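Local coordinates for protein-tyrosine-phosphatase (Chaetomium thermophilum var. thermophilum DSM 1495, PDB 5M43) that probably removes phosphate from phosphotyrosine and phosphoserine or phosphothreonine residues, as the dual-specificity phosphatase domain of Yvh1, a protein linked to ribosome assembly, at residues 116-121 / 143-148. Numbering follows the deposited sequence.
Sequences AYLLWK and LEWVRE
L118 CD1 is the one atom of residues 116-121 that meets residues 143-148. It lies 3.7 Å from V146 CG2 and 3.9 Å from W145 CD1. The contact is purely apolar. L118 and W145 cross at about a right angle, and the methyl approaches the pyrrole part of the indole obliquely. V146 offers CG2, the branch beside its backbone N; its CG1 is anti to that N (chi1 174°). On L118, CG is anti to the carbonyl carbon (chi1 -65°), and CD1, anti to CA (chi2 174°), extends toward helix 135-147. The closest CA atoms, those of L118 and V146, are 9.2 Å apart. The two helices belong to the catalytic domain of a dual-specificity phosphatase. In this family the HCxxxxxR phosphate-binding loop leads into the first of them, here helix 109-121. V146 also packs on I114 and I115 of that helix, and L118 on F126. The indole has its own anchors: W145 NE1 donates a hydrogen bond to K7 O, and K7 and R125 make cation-pi contacts with the ring. E144 and R147, one turn apart, form a salt bridge: R147 NH1 lies 2.9 Å from E144 OE2, which accepts with its syn lone pair.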
# COMPACT_ATOMS: atom_id res chain seq x y z
N ALA A 116 -5.74 2.49 0.76
CA ALA A 116 -5.88 3.90 0.38
C ALA A 116 -5.66 4.09 -1.11
O ALA A 116 -6.36 4.89 -1.75
CB ALA A 116 -4.88 4.75 1.16
N TYR A 117 -4.66 3.39 -1.66
CA TYR A 117 -4.40 3.48 -3.09
C TYR A 117 -5.56 2.87 -3.88
O TYR A 117 -6.02 3.47 -4.88
CB TYR A 117 -3.07 2.78 -3.37
CG TYR A 117 -2.90 2.48 -4.86
CD1 TYR A 117 -2.44 3.42 -5.73
CD2 TYR A 117 -3.19 1.21 -5.35
CE1 TYR A 117 -2.31 3.12 -7.10
CE2 TYR A 117 -3.03 0.87 -6.69
CZ TYR A 117 -2.54 1.82 -7.56
OH TYR A 117 -2.43 1.55 -8.91
N LEU A 118 -6.06 1.69 -3.45
CA LEU A 118 -7.13 1.04 -4.20
C LEU A 118 -8.41 1.88 -4.21
O LEU A 118 -9.12 1.96 -5.22
CB LEU A 118 -7.45 -0.35 -3.63
CG LEU A 118 -6.35 -1.42 -3.71
CD1 LEU A 118 -6.84 -2.68 -2.96
CD2 LEU A 118 -6.18 -1.75 -5.23
N LEU A 119 -8.76 2.49 -3.06
CA LEU A 119 -9.94 3.35 -3.00
C LEU A 119 -9.79 4.58 -3.89
O LEU A 119 -10.75 5.05 -4.51
CB LEU A 119 -10.16 3.83 -1.54
CG LEU A 119 -10.53 2.67 -0.61
CD1 LEU A 119 -10.55 3.27 0.84
CD2 LEU A 119 -11.89 2.11 -0.96
N TRP A 120 -8.56 5.08 -3.98
CA TRP A 120 -8.29 6.28 -4.79
C TRP A 120 -8.31 5.94 -6.28
O TRP A 120 -8.79 6.73 -7.10
CB TRP A 120 -6.92 6.83 -4.38
CG TRP A 120 -6.42 7.87 -5.31
CD1 TRP A 120 -6.76 9.20 -5.32
CD2 TRP A 120 -5.48 7.68 -6.40
NE1 TRP A 120 -6.13 9.85 -6.38
CE2 TRP A 120 -5.32 8.93 -7.03
CE3 TRP A 120 -4.76 6.58 -6.89
CZ2 TRP A 120 -4.45 9.11 -8.11
CZ3 TRP A 120 -3.91 6.77 -7.98
CH2 TRP A 120 -3.78 8.02 -8.60
N LYS A 121 -7.76 4.80 -6.62
CA LYS A 121 -7.64 4.44 -8.05
C LYS A 121 -8.90 3.79 -8.61
O LYS A 121 -9.27 4.06 -9.76
CB LYS A 121 -6.42 3.57 -8.27
CG LYS A 121 -6.28 3.23 -9.81
CD LYS A 121 -4.98 2.67 -10.02
CE LYS A 121 -4.83 2.46 -11.55
NZ LYS A 121 -3.51 1.81 -11.87
N LEU A 143 -10.78 -3.98 1.74
CA LEU A 143 -10.07 -4.94 2.60
C LEU A 143 -10.30 -6.37 2.13
O LEU A 143 -9.36 -7.18 2.11
CB LEU A 143 -10.49 -4.73 4.07
CG LEU A 143 -10.07 -5.85 5.03
CD1 LEU A 143 -8.56 -5.91 5.09
CD2 LEU A 143 -10.57 -5.52 6.43
N GLU A 144 -11.54 -6.73 1.79
CA GLU A 144 -11.78 -8.11 1.33
C GLU A 144 -11.09 -8.37 -0.00
O GLU A 144 -10.62 -9.49 -0.27
CB GLU A 144 -13.27 -8.37 1.19
CG GLU A 144 -14.02 -8.30 2.48
CD GLU A 144 -13.42 -9.26 3.47
OE1 GLU A 144 -13.15 -10.43 3.10
OE2 GLU A 144 -13.17 -8.84 4.60
N TRP A 145 -10.96 -7.32 -0.83
CA TRP A 145 -10.18 -7.47 -2.07
C TRP A 145 -8.73 -7.83 -1.77
O TRP A 145 -8.15 -8.77 -2.36
CB TRP A 145 -10.28 -6.15 -2.85
CG TRP A 145 -9.57 -6.19 -4.21
CD1 TRP A 145 -8.25 -5.96 -4.47
CD2 TRP A 145 -10.19 -6.45 -5.44
NE1 TRP A 145 -8.01 -6.06 -5.84
CE2 TRP A 145 -9.18 -6.37 -6.45
CE3 TRP A 145 -11.49 -6.76 -5.81
CZ2 TRP A 145 -9.46 -6.57 -7.82
CZ3 TRP A 145 -11.77 -6.98 -7.21
CH2 TRP A 145 -10.75 -6.86 -8.17
N VAL A 146 -8.11 -7.10 -0.83
CA VAL A 146 -6.74 -7.40 -0.44
C VAL A 146 -6.66 -8.82 0.11
O VAL A 146 -5.72 -9.55 -0.20
CB VAL A 146 -6.24 -6.39 0.60
CG1 VAL A 146 -4.87 -6.79 1.14
CG2 VAL A 146 -6.14 -4.99 -0.12
N ARG A 147 -7.63 -9.22 0.94
CA ARG A 147 -7.61 -10.53 1.61
C ARG A 147 -7.67 -11.68 0.59
O ARG A 147 -7.32 -12.84 0.95
CB ARG A 147 -8.79 -10.66 2.56
CG ARG A 147 -8.48 -9.96 3.88
CD ARG A 147 -9.72 -9.85 4.74
NE ARG A 147 -9.31 -9.43 6.08
CZ ARG A 147 -10.15 -9.21 7.07
NH1 ARG A 147 -11.47 -9.33 6.87
NH2 ARG A 147 -9.68 -8.87 8.27
N GLU A 148 -8.05 -11.41 -0.67
CA GLU A 148 -8.05 -12.50 -1.64
C GLU A 148 -6.64 -13.02 -1.91
O GLU A 148 -6.50 -14.19 -2.32
CB GLU A 148 -8.72 -12.05 -2.94
CG GLU A 148 -10.19 -11.75 -2.74
CD GLU A 148 -10.95 -11.58 -4.03
OE1 GLU A 148 -10.76 -12.41 -4.94
OE2 GLU A 148 -11.73 -10.61 -4.11